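Local coordinates for DUF3201 domain-containing protein (Pyrococcus furiosus, PDB 1YB3) that is of unknown function, a DUF3201-family protein of a hyperthermophilic archaeon that folds as an antiparallel sheet packed against helices, at residues I21-I25 / G77-F83; E31-L36 / K159-K163; F39-S45 / P66-P72; Y84-P90 / M144-D150. All blocks are in the same frame, centred on the assembly; numbering follows the deposited sequence. Where two conformers were deposited one is given.

Contact 1 (I21-I25 / G77-F83); sequences IWGDI and GATPQGF
The ring of Phe-83 meets Ile-25 at its edge: CD1 of Ile-25 lies near the ring plane, 3.8 Å from Phe-83 CD1. Asp-24 comes to the far end of the same ring, its CB 3.7 Å from Phe-83 CZ. The Asp-24 carboxylate is turned only 17° from the plane of the Phe-83 ring. The Trp-22 ring does not touch 77-83; within the helix, Ile-21 CG2 covers one of its faces, 3.6 Å above the plane. Trp-22 NE1 bonds Glu-46 OE1.

Ile-25 carries the middle of the contact. Its CG1 presses on the methyl of Ala-78, and the 3.4 Å between Ile-25 CG1 and Ala-78 CB is tight for two carbons. A chi2 of -63° folds CD1 back over the backbone of Gly-77, 3.4 Å from Gly-77 C. One turn earlier, Ile-21 is extended at chi2 (165°). Its CD1 therefore reaches the turn, 3.6 Å from Pro-80 CA, while CG2 faces the Ala-78 methyl.

The turn is type I, from Thr-79 to Gly-82. An ST turn braces it, with Gln-81 N donating to Thr-79 OG1 (3.1 Å). Gly-82 has backbone angles that call for glycine.

Helix 11-35 thus lies on the hairpin of strands 74-79 and 82-90 mainly through apolar side chains. The two segments share no polar bond, so fit and burial of apolar surface probably hold them together.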
# COMPACT_ATOMS: atom_id res chain seq x y z
N ILE A 21 -7.67 -4.06 14.61
CA ILE A 21 -6.62 -4.26 13.58
C ILE A 21 -6.67 -5.69 13.03
O ILE A 21 -6.79 -5.91 11.81
CB ILE A 21 -5.20 -3.91 14.14
CG1 ILE A 21 -5.05 -2.42 14.41
CG2 ILE A 21 -4.07 -4.45 13.21
CD1 ILE A 21 -3.83 -2.08 15.27
N TRP A 22 -6.59 -6.68 13.92
CA TRP A 22 -6.57 -8.06 13.47
C TRP A 22 -7.93 -8.55 12.95
O TRP A 22 -7.98 -9.17 11.89
CB TRP A 22 -5.95 -9.00 14.53
CG TRP A 22 -4.45 -9.09 14.40
CD1 TRP A 22 -3.75 -10.03 13.69
CD2 TRP A 22 -3.48 -8.21 14.96
NE1 TRP A 22 -2.42 -9.78 13.78
CE2 TRP A 22 -2.21 -8.67 14.55
CE3 TRP A 22 -3.55 -7.07 15.76
CZ2 TRP A 22 -1.01 -8.04 14.93
CZ3 TRP A 22 -2.36 -6.43 16.14
CH2 TRP A 22 -1.11 -6.93 15.72
N GLY A 23 -9.02 -8.23 13.66
CA GLY A 23 -10.37 -8.63 13.26
C GLY A 23 -10.74 -8.07 11.89
O GLY A 23 -11.28 -8.79 11.04
N ASP A 24 -10.39 -6.81 11.66
CA ASP A 24 -10.68 -6.16 10.38
C ASP A 24 -9.95 -6.82 9.20
O ASP A 24 -10.52 -6.90 8.10
CB ASP A 24 -10.35 -4.66 10.41
CG ASP A 24 -11.40 -3.83 11.15
OD1 ASP A 24 -12.33 -4.39 11.77
OD2 ASP A 24 -11.28 -2.58 11.11
N ILE A 25 -8.70 -7.24 9.40
CA ILE A 25 -7.96 -7.89 8.30
C ILE A 25 -8.41 -9.32 8.03
O ILE A 25 -8.50 -9.76 6.87
CB ILE A 25 -6.42 -7.76 8.45
CG1 ILE A 25 -5.99 -6.31 8.23
CG2 ILE A 25 -5.67 -8.65 7.45
CD1 ILE A 25 -6.31 -5.78 6.81
N GLY A 77 -3.16 -4.90 4.13
CA GLY A 77 -2.94 -5.14 5.58
C GLY A 77 -3.44 -4.02 6.46
O GLY A 77 -4.14 -3.11 6.00
N ALA A 78 -3.10 -4.09 7.75
CA ALA A 78 -3.47 -3.01 8.66
C ALA A 78 -2.34 -2.83 9.64
O ALA A 78 -1.63 -3.80 9.97
CB ALA A 78 -4.76 -3.33 9.41
N THR A 79 -2.16 -1.58 10.05
CA THR A 79 -1.22 -1.22 11.13
C THR A 79 -2.06 -0.39 12.11
O THR A 79 -3.24 -0.15 11.89
CB THR A 79 -0.11 -0.31 10.60
OG1 THR A 79 -0.69 0.94 10.23
CG2 THR A 79 0.64 -0.94 9.37
N PRO A 80 -1.45 0.07 13.22
CA PRO A 80 -2.25 0.93 14.11
C PRO A 80 -2.81 2.21 13.45
O PRO A 80 -3.72 2.85 14.00
CB PRO A 80 -1.25 1.29 15.23
CG PRO A 80 -0.30 0.10 15.25
CD PRO A 80 -0.11 -0.21 13.78
N GLN A 81 -2.29 2.56 12.27
CA GLN A 81 -2.81 3.70 11.49
C GLN A 81 -4.09 3.38 10.73
O GLN A 81 -4.90 4.28 10.40
CB GLN A 81 -1.78 4.21 10.50
CG GLN A 81 -0.67 5.07 11.09
CD GLN A 81 0.29 5.60 10.03
OE1 GLN A 81 0.60 4.92 9.05
NE2 GLN A 81 0.78 6.81 10.23
N GLY A 82 -4.28 2.09 10.44
CA GLY A 82 -5.44 1.64 9.64
C GLY A 82 -5.05 0.73 8.49
O GLY A 82 -3.95 0.16 8.48
N PHE A 83 -5.97 0.58 7.53
CA PHE A 83 -5.75 -0.26 6.37
C PHE A 83 -4.73 0.35 5.39
O PHE A 83 -4.60 1.59 5.27
CB PHE A 83 -7.03 -0.40 5.55
CG PHE A 83 -8.16 -1.12 6.22
CD1 PHE A 83 -8.11 -2.51 6.45
CD2 PHE A 83 -9.33 -0.43 6.55
CE1 PHE A 83 -9.19 -3.18 7.03
CE2 PHE A 83 -10.42 -1.10 7.12
CZ PHE A 83 -10.35 -2.47 7.37

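Contact 2 (E31-L36 / K159-K163)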
# COMPACT_ATOMS: atom_id res chain seq x y z
N GLU A 31 -13.45 -11.16 2.43
CA GLU A 31 -14.24 -10.32 1.53
C GLU A 31 -13.54 -10.16 0.18
O GLU A 31 -14.16 -10.35 -0.88
CB GLU A 31 -14.53 -8.95 2.15
CG GLU A 31 -15.56 -9.03 3.29
CD GLU A 31 -15.62 -7.79 4.15
OE1 GLU A 31 -14.77 -6.89 3.99
OE2 GLU A 31 -16.53 -7.72 5.01
N LEU A 32 -12.24 -9.83 0.20
CA LEU A 32 -11.53 -9.65 -1.07
C LEU A 32 -11.27 -10.98 -1.80
O LEU A 32 -11.17 -11.00 -3.04
CB LEU A 32 -10.22 -8.84 -0.89
CG LEU A 32 -10.35 -7.39 -0.37
CD1 LEU A 32 -8.99 -6.75 -0.37
CD2 LEU A 32 -11.32 -6.52 -1.23
N LYS A 33 -11.20 -12.07 -1.05
CA LYS A 33 -11.08 -13.40 -1.63
C LYS A 33 -12.32 -13.63 -2.50
O LYS A 33 -12.21 -14.07 -3.66
CB LYS A 33 -10.99 -14.47 -0.54
CG LYS A 33 -11.16 -15.91 -1.02
CD LYS A 33 -9.97 -16.43 -1.80
CE LYS A 33 -10.05 -17.95 -1.92
NZ LYS A 33 -9.19 -18.48 -3.00
N GLU A 34 -13.48 -13.29 -1.96
CA GLU A 34 -14.75 -13.43 -2.70
C GLU A 34 -14.86 -12.43 -3.85
O GLU A 34 -15.29 -12.79 -4.95
CB GLU A 34 -15.94 -13.30 -1.74
CG GLU A 34 -16.06 -14.46 -0.75
CD GLU A 34 -16.97 -14.16 0.44
OE1 GLU A 34 -17.64 -13.10 0.44
OE2 GLU A 34 -17.01 -14.99 1.39
N GLU A 35 -14.46 -11.19 -3.62
CA GLU A 35 -14.74 -10.10 -4.54
C GLU A 35 -13.72 -9.94 -5.69
O GLU A 35 -14.10 -9.66 -6.83
CB GLU A 35 -14.88 -8.80 -3.76
CG GLU A 35 -16.11 -8.82 -2.85
CD GLU A 35 -16.03 -7.82 -1.70
OE1 GLU A 35 -15.23 -6.86 -1.77
OE2 GLU A 35 -16.78 -8.01 -0.72
N LEU A 36 -12.44 -10.12 -5.38
CA LEU A 36 -11.35 -9.95 -6.36
C LEU A 36 -11.14 -11.22 -7.17
O LEU A 36 -10.04 -11.81 -7.22
CB LEU A 36 -10.04 -9.51 -5.67
CG LEU A 36 -10.06 -8.17 -4.92
CD1 LEU A 36 -8.65 -7.84 -4.46
CD2 LEU A 36 -10.58 -7.05 -5.77
N LYS A 159 -12.12 -1.16 -0.09
CA LYS A 159 -12.73 -1.82 -1.23
C LYS A 159 -12.76 -0.91 -2.46
O LYS A 159 -12.35 -1.31 -3.54
CB LYS A 159 -14.16 -2.30 -0.91
CG LYS A 159 -14.24 -3.52 -0.01
CD LYS A 159 -15.73 -3.95 0.15
CE LYS A 159 -15.86 -5.15 1.07
NZ LYS A 159 -17.29 -5.50 1.34
N ARG A 160 -13.21 0.33 -2.29
CA ARG A 160 -13.31 1.24 -3.44
C ARG A 160 -11.96 1.65 -4.03
O ARG A 160 -11.79 1.71 -5.25
CB ARG A 160 -14.17 2.46 -3.11
CG ARG A 160 -14.34 3.41 -4.32
CD ARG A 160 -15.53 4.38 -4.12
NE ARG A 160 -15.48 4.98 -2.79
CZ ARG A 160 -14.71 6.02 -2.47
NH1 ARG A 160 -13.97 6.62 -3.39
NH2 ARG A 160 -14.70 6.45 -1.22
N GLU A 161 -10.98 1.91 -3.16
CA GLU A 161 -9.67 2.34 -3.64
C GLU A 161 -8.88 1.22 -4.31
O GLU A 161 -8.18 1.47 -5.29
CB GLU A 161 -8.87 3.03 -2.53
CG GLU A 161 -9.53 4.29 -1.94
CD GLU A 161 -9.95 5.33 -2.98
OE1 GLU A 161 -9.44 5.30 -4.11
OE2 GLU A 161 -10.79 6.17 -2.63
N ILE A 162 -8.97 -0.01 -3.79
CA ILE A 162 -8.37 -1.16 -4.49
C ILE A 162 -8.98 -1.28 -5.88
O ILE A 162 -8.27 -1.48 -6.86
CB ILE A 162 -8.53 -2.49 -3.72
CG1 ILE A 162 -7.67 -2.47 -2.47
CG2 ILE A 162 -8.19 -3.68 -4.64
CD1 ILE A 162 -7.92 -3.64 -1.49
N LYS A 163 -10.30 -1.11 -5.96
CA LYS A 163 -11.00 -1.20 -7.24
C LYS A 163 -10.49 -0.11 -8.20
O LYS A 163 -10.16 -0.39 -9.36
CB LYS A 163 -12.51 -1.07 -7.03
CG LYS A 163 -13.30 -0.99 -8.34
CD LYS A 163 -14.82 -1.01 -8.11
CE LYS A 163 -15.33 0.28 -7.52
NZ LYS A 163 -16.82 0.35 -7.59
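Lys-159 reaches across to Glu-35 and Glu-31 of helix 11-35 and forms a salt-bridge network with them. Its NZ gives a weak hydrogen bond to Glu-35 OE2 at 3.3 Å. The ion pair from Lys-159 NZ to Glu-31 OE1 is long, 3.9 Å. The lysine chain is extended beyond CG and crosses both glutamates at about a right angle. The touching is largely by methylenes: Lys-159 CE lies 3.4 Å from Glu-35 OE1. The ammonium is probably held by charge more than by well-aimed bonds.

Next along helix 155-171, Arg-160 and Glu-161 pair by charge alone; Arg-160 also bridges to Glu-156 and Glu-161 to Arg-164.

Beneath the charges the contact is apolar. Leu-32 and Ile-162 meet tip to tip, Leu-32 CD1 a tight 3.5 Å from Ile-162 CD1. The Leu-36 side chain crosses that of Ile-162 at about a right angle, with Leu-36 CD1 4.2 Å from Ile-162 CG2. Phe-68, Val-70 and Phe-85 of the sheet touch these side chains.

The short segments cross at -43° with axes 12.4 Å apart, a spacing bridged by long side chains. Such helix pairs are common in alpha+beta folds, where helices pack in a layer on an antiparallel sheet.

Contact 3 (F39-S45 / P66-P72); sequences FTVEEVS and PAFAVKP
Ala-67 O is gripped by Ser-45 N at 2.8 Å, in a nearly straight bond of 175°. A water bound to Ser-45 OG also donates weakly to it, and the CA of Val-44 makes a CA-H...O contact. Ala-67 N answers to Ser-45 O at 3.1 Å, so the two residues form an antiparallel hydrogen-bonded pair.

Farther along, Glu-42 N donates to Ala-69 O (2.8 Å) and Lys-71 N to Thr-40 O (2.9 Å). The register slips by one residue between these bonds and the Ser-45 pair. At the slip a water spans the strands, accepting from Ala-69 N and donating to Glu-43 O. Another joins Thr-40 N to Lys-71 O.

Glu-42 bends at chi2 (-70°), and its CG lies on the Ala-69 methyl. Its OE2 comes 3.2 Å from Lys-71 CE, while the ion pair to Lys-71 NZ is long. An alanine at Glu-42 would keep the backbone bond but would probably strip Lys-71 of this charge partner and thin the cover on the Ala-69 methyl.

Phe-68 has CG wedged between its backbone N and carbonyl carbon (chi1 58°). The ring thus lies between Val-41 and Val-44, with CD1 3.7 Å from Val-41 CG1. Val-44 lies side by side with Pro-66, its CG1 against Pro-66 CB. Phe-39 turns a ring edge to Lys-71 O, 3.4 Å from its CD1.

Strand 40-47 is an outermost strand of the sheet. Arg-29 of helix 11-35 binds Val-41 O, Glu-42 O and, in one conformer, the Glu-43 carboxylate. On the other side, strand 65-71 pairs with strand 74-79.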
# COMPACT_ATOMS: atom_id res chain seq x y z
N PHE A 39 -7.97 -12.72 -9.17
CA PHE A 39 -6.74 -12.47 -8.42
C PHE A 39 -6.55 -13.54 -7.36
O PHE A 39 -7.50 -13.94 -6.69
CB PHE A 39 -6.75 -11.09 -7.76
CG PHE A 39 -6.76 -9.95 -8.74
CD1 PHE A 39 -5.55 -9.43 -9.26
CD2 PHE A 39 -7.96 -9.36 -9.11
CE1 PHE A 39 -5.57 -8.35 -10.16
CE2 PHE A 39 -7.99 -8.29 -10.02
CZ PHE A 39 -6.78 -7.78 -10.55
N THR A 40 -5.32 -14.03 -7.21
CA THR A 40 -5.02 -15.01 -6.17
C THR A 40 -4.82 -14.30 -4.83
O THR A 40 -3.87 -13.52 -4.68
CB THR A 40 -3.78 -15.82 -6.52
OG1 THR A 40 -4.02 -16.52 -7.75
CG2 THR A 40 -3.48 -16.82 -5.41
N VAL A 41 -5.71 -14.57 -3.90
CA VAL A 41 -5.70 -13.86 -2.59
C VAL A 41 -5.25 -14.86 -1.54
O VAL A 41 -5.93 -15.85 -1.29
CB VAL A 41 -7.08 -13.28 -2.24
CG1 VAL A 41 -7.04 -12.61 -0.86
CG2 VAL A 41 -7.54 -12.25 -3.28
N GLU A 42 -4.10 -14.59 -0.93
CA GLU A 42 -3.50 -15.55 -0.02
C GLU A 42 -4.02 -15.34 1.41
O GLU A 42 -4.81 -14.43 1.66
CB GLU A 42 -1.97 -15.46 -0.06
CG GLU A 42 -1.37 -15.68 -1.46
CD GLU A 42 -1.49 -17.12 -1.94
OE1 GLU A 42 -1.87 -18.00 -1.13
OE2 GLU A 42 -1.19 -17.38 -3.12
N GLU A 43 -3.58 -16.19 2.34
CA GLU A 43 -4.01 -16.09 3.74
C GLU A 43 -3.29 -14.97 4.48
O GLU A 43 -2.20 -14.56 4.10
CB GLU A 43 -3.77 -17.41 4.47
CG GLU A 43 -4.45 -18.64 3.83
CD GLU A 43 -5.98 -18.57 3.84
OE1 GLU A 43 -6.55 -17.78 4.63
OE2 GLU A 43 -6.61 -19.32 3.06
N VAL A 44 -3.89 -14.51 5.57
CA VAL A 44 -3.28 -13.50 6.41
C VAL A 44 -2.02 -14.08 7.06
O VAL A 44 -2.03 -15.22 7.54
CB VAL A 44 -4.26 -13.03 7.51
CG1 VAL A 44 -3.56 -12.09 8.50
CG2 VAL A 44 -5.48 -12.35 6.89
N SER A 45 -0.95 -13.30 7.06
CA SER A 45 0.27 -13.67 7.76
C SER A 45 0.75 -12.49 8.61
O SER A 45 0.17 -11.40 8.55
CB SER A 45 1.33 -14.15 6.78
OG SER A 45 1.92 -13.05 6.09
N PRO A 66 -0.86 -7.55 10.65
CA PRO A 66 -1.42 -8.52 9.69
C PRO A 66 -1.40 -8.02 8.23
O PRO A 66 -1.60 -6.84 7.98
CB PRO A 66 -2.86 -8.72 10.19
CG PRO A 66 -3.23 -7.36 10.80
CD PRO A 66 -1.91 -6.79 11.36
N ALA A 67 -1.13 -8.93 7.30
CA ALA A 67 -1.20 -8.58 5.87
C ALA A 67 -1.45 -9.84 5.07
O ALA A 67 -1.08 -10.93 5.50
CB ALA A 67 0.10 -7.88 5.40
N PHE A 68 -2.05 -9.70 3.89
CA PHE A 68 -2.24 -10.85 3.00
C PHE A 68 -1.89 -10.46 1.57
O PHE A 68 -2.18 -9.34 1.15
CB PHE A 68 -3.66 -11.45 3.09
CG PHE A 68 -4.78 -10.49 2.78
CD1 PHE A 68 -5.30 -10.39 1.48
CD2 PHE A 68 -5.33 -9.68 3.79
CE1 PHE A 68 -6.36 -9.52 1.20
CE2 PHE A 68 -6.37 -8.82 3.52
CZ PHE A 68 -6.89 -8.72 2.20
N ALA A 69 -1.23 -11.38 0.85
CA ALA A 69 -0.85 -11.17 -0.55
C ALA A 69 -2.05 -11.20 -1.49
O ALA A 69 -3.00 -11.99 -1.30
CB ALA A 69 0.14 -12.26 -0.97
N VAL A 70 -1.98 -10.34 -2.51
CA VAL A 70 -2.89 -10.36 -3.66
C VAL A 70 -1.98 -10.38 -4.89
O VAL A 70 -1.31 -9.41 -5.17
CB VAL A 70 -3.81 -9.12 -3.71
CG1 VAL A 70 -4.78 -9.22 -4.92
CG2 VAL A 70 -4.60 -8.92 -2.40
N LYS A 71 -1.92 -11.51 -5.58
CA LYS A 71 -0.99 -11.67 -6.70
C LYS A 71 -1.58 -11.01 -7.95
O LYS A 71 -2.78 -11.04 -8.14
CB LYS A 71 -0.73 -13.14 -6.95
CG LYS A 71 -0.19 -13.88 -5.73
CD LYS A 71 0.32 -15.25 -6.13
CE LYS A 71 1.00 -15.92 -4.96
NZ LYS A 71 1.78 -17.10 -5.44
N PRO A 72 -0.73 -10.41 -8.80
CA PRO A 72 0.72 -10.32 -8.70
C PRO A 72 1.18 -9.04 -8.00
O PRO A 72 0.73 -7.93 -8.35
CB PRO A 72 1.15 -10.32 -10.18
CG PRO A 72 0.03 -9.58 -10.88
CD PRO A 72 -1.22 -9.78 -10.04
O HOH W 1 -3.54 -13.30 -9.58
O HOH W 2 -0.15 -13.61 2.31
O HOH W 3 1.40 -11.70 3.32

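Contact 4 (Y84-P90 / M144-D150)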
# COMPACT_ATOMS: atom_id res chain seq x y z
N TYR A 84 -4.07 -0.51 4.63
CA TYR A 84 -3.30 -0.08 3.47
C TYR A 84 -3.33 -1.18 2.41
O TYR A 84 -3.65 -2.34 2.70
CB TYR A 84 -1.85 0.23 3.86
CG TYR A 84 -1.08 -1.02 4.23
CD1 TYR A 84 -0.38 -1.72 3.26
CD2 TYR A 84 -1.10 -1.53 5.53
CE1 TYR A 84 0.31 -2.92 3.57
CE2 TYR A 84 -0.41 -2.71 5.86
CZ TYR A 84 0.29 -3.38 4.88
OH TYR A 84 0.96 -4.55 5.19
N PHE A 85 -3.03 -0.80 1.17
CA PHE A 85 -2.66 -1.79 0.18
C PHE A 85 -1.48 -1.25 -0.59
O PHE A 85 -1.23 -0.04 -0.61
CB PHE A 85 -3.83 -2.18 -0.74
CG PHE A 85 -4.32 -1.05 -1.62
CD1 PHE A 85 -3.76 -0.85 -2.87
CD2 PHE A 85 -5.33 -0.20 -1.19
CE1 PHE A 85 -4.19 0.19 -3.71
CE2 PHE A 85 -5.77 0.87 -2.01
CZ PHE A 85 -5.18 1.06 -3.27
N VAL A 86 -0.73 -2.16 -1.18
CA VAL A 86 0.46 -1.79 -1.95
C VAL A 86 0.61 -2.76 -3.10
O VAL A 86 0.39 -3.97 -2.92
CB VAL A 86 1.74 -1.78 -1.04
CG1 VAL A 86 1.91 -3.08 -0.29
CG2 VAL A 86 3.01 -1.40 -1.86
N PHE A 87 0.97 -2.25 -4.28
CA PHE A 87 1.33 -3.10 -5.41
C PHE A 87 2.71 -2.74 -5.90
O PHE A 87 3.04 -1.55 -5.97
CB PHE A 87 0.35 -2.92 -6.56
CG PHE A 87 -0.92 -3.72 -6.40
CD1 PHE A 87 -0.99 -5.01 -6.91
CD2 PHE A 87 -2.02 -3.18 -5.76
CE1 PHE A 87 -2.15 -5.78 -6.76
CE2 PHE A 87 -3.21 -3.95 -5.61
CZ PHE A 87 -3.25 -5.23 -6.12
N ALA A 88 3.48 -3.76 -6.25
CA ALA A 88 4.84 -3.59 -6.77
C ALA A 88 4.83 -3.92 -8.24
O ALA A 88 4.26 -4.95 -8.65
CB ALA A 88 5.81 -4.51 -6.03
N PHE A 89 5.50 -3.09 -9.04
CA PHE A 89 5.63 -3.33 -10.47
C PHE A 89 7.10 -3.15 -10.91
O PHE A 89 7.79 -2.26 -10.38
CB PHE A 89 4.76 -2.38 -11.28
CG PHE A 89 3.28 -2.47 -10.95
CD1 PHE A 89 2.55 -3.61 -11.31
CD2 PHE A 89 2.62 -1.41 -10.34
CE1 PHE A 89 1.17 -3.69 -11.01
CE2 PHE A 89 1.25 -1.49 -10.06
CZ PHE A 89 0.54 -2.63 -10.39
N PRO A 90 7.57 -3.98 -11.87
CA PRO A 90 8.91 -3.74 -12.42
C PRO A 90 9.01 -2.37 -13.08
O PRO A 90 8.11 -1.95 -13.81
CB PRO A 90 9.08 -4.86 -13.46
CG PRO A 90 8.07 -5.89 -13.13
CD PRO A 90 6.91 -5.14 -12.51
N MSE A 144 12.07 -2.84 -8.56
CA MSE A 144 10.64 -2.95 -8.23
C MSE A 144 10.18 -1.66 -7.56
O MSE A 144 10.82 -1.19 -6.60
CB MSE A 144 10.39 -4.14 -7.30
CG MSE A 144 10.81 -5.50 -7.87
SE MSE A 144 9.78 -5.96 -9.47
CE MSE A 144 8.02 -5.80 -8.71
N ILE A 145 9.10 -1.07 -8.07
CA ILE A 145 8.57 0.18 -7.51
C ILE A 145 7.22 -0.11 -6.88
O ILE A 145 6.35 -0.69 -7.53
CB ILE A 145 8.39 1.28 -8.60
CG1 ILE A 145 9.65 1.45 -9.48
CG2 ILE A 145 7.91 2.62 -7.98
CD1 ILE A 145 10.99 1.69 -8.71
N ASN A 146 7.07 0.28 -5.61
CA ASN A 146 5.86 0.04 -4.83
C ASN A 146 5.00 1.28 -4.75
O ASN A 146 5.51 2.40 -4.56
CB ASN A 146 6.21 -0.38 -3.41
CG ASN A 146 6.91 -1.71 -3.35
OD1 ASN A 146 6.28 -2.75 -3.30
ND2 ASN A 146 8.24 -1.68 -3.34
N PHE A 147 3.68 1.08 -4.87
CA PHE A 147 2.69 2.15 -4.78
C PHE A 147 1.77 1.75 -3.65
O PHE A 147 1.05 0.76 -3.77
CB PHE A 147 1.89 2.22 -6.09
CG PHE A 147 2.75 2.57 -7.28
CD1 PHE A 147 2.83 3.89 -7.74
CD2 PHE A 147 3.55 1.57 -7.88
CE1 PHE A 147 3.68 4.22 -8.82
CE2 PHE A 147 4.40 1.88 -8.94
CZ PHE A 147 4.46 3.22 -9.41
N GLU A 148 1.84 2.48 -2.53
CA GLU A 148 1.06 2.18 -1.32
C GLU A 148 0.02 3.27 -1.07
O GLU A 148 0.34 4.46 -1.10
CB GLU A 148 1.97 2.03 -0.07
CG GLU A 148 1.17 1.95 1.22
CD GLU A 148 2.02 1.73 2.49
OE1 GLU A 148 3.15 1.21 2.35
OE2 GLU A 148 1.55 2.06 3.60
N VAL A 149 -1.22 2.86 -0.82
CA VAL A 149 -2.28 3.79 -0.44
C VAL A 149 -2.75 3.43 0.98
O VAL A 149 -3.05 2.26 1.25
CB VAL A 149 -3.45 3.72 -1.46
CG1 VAL A 149 -4.56 4.66 -1.05
CG2 VAL A 149 -2.91 4.00 -2.92
N ASP A 150 -2.78 4.44 1.86
CA ASP A 150 -3.21 4.27 3.27
C ASP A 150 -4.61 4.86 3.48
O ASP A 150 -4.95 5.90 2.89
CB ASP A 150 -2.23 4.96 4.22
CG ASP A 150 -0.84 4.31 4.23
OD1 ASP A 150 -0.69 3.23 3.62
OD2 ASP A 150 0.08 4.89 4.85
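Phe-85 and Val-149 form a hydrogen-bonded pair in the antiparallel sheet, here at its centre. Val-149 CB sits over one face of the Phe-85 ring, 4.1 Å from the centroid, a CH-pi contact. Phe-87 with Phe-147 and Phe-89 with Ile-145 are hydrogen-bonded pairs too, giving six backbone bonds in all. The straightest is Ile-145 N to Phe-89 O, 2.9 Å and 178°.

On the same face, Phe-147 CD2 lies 4.0 Å from Phe-89 CD2, at the edge of the Phe-89 ring. The two side chains cross at about a right angle. Helix 155-171 covers this face, where Phe-165 meets Phe-87, Phe-89 and Phe-147. With a serine in place of Phe-85, Ile-162 would probably face a gap and Val-149 would lose the ring face under its CB.

The other face is more polar. Val-86 CG2 lies 3.7 Å from Asn-146 CB. Glu-148 runs extended from CG, and Tyr-112 of the next strand binds its OE1. Tyr-84 OH bonds His-65.

At the strand end, selenomethionine Met-144 bends at chi2 and chi3. This curls its CE back across the neighbouring strand, 3.7 Å from Ala-88 CB and 3.6 Å from Phe-89 C.

Contacts 1, 3 and 4 share one antiparallel sheet, and contact 2 joins two of the helices packed on it. Contacts 1 and 2 both use helix 11-35, with centres about 15 Å apart and no touch. Contact 3 lies about 12 Å from contact 2, centre to centre. There Leu-32 CD1 packs 3.9 Å from Phe-68 CZ. Contacts 2 and 4 meet where Ile-162 CG1 lies 3.5 Å from Phe-85 CD2. Contact 1 ties into both strand pairs: Ala-78 N probably bonds Pro-66 O of contact 3, and Tyr-84 N of contact 4 probably bonds Gly-77 O. The protein's function is unknown, and no site can be assigned to these contacts.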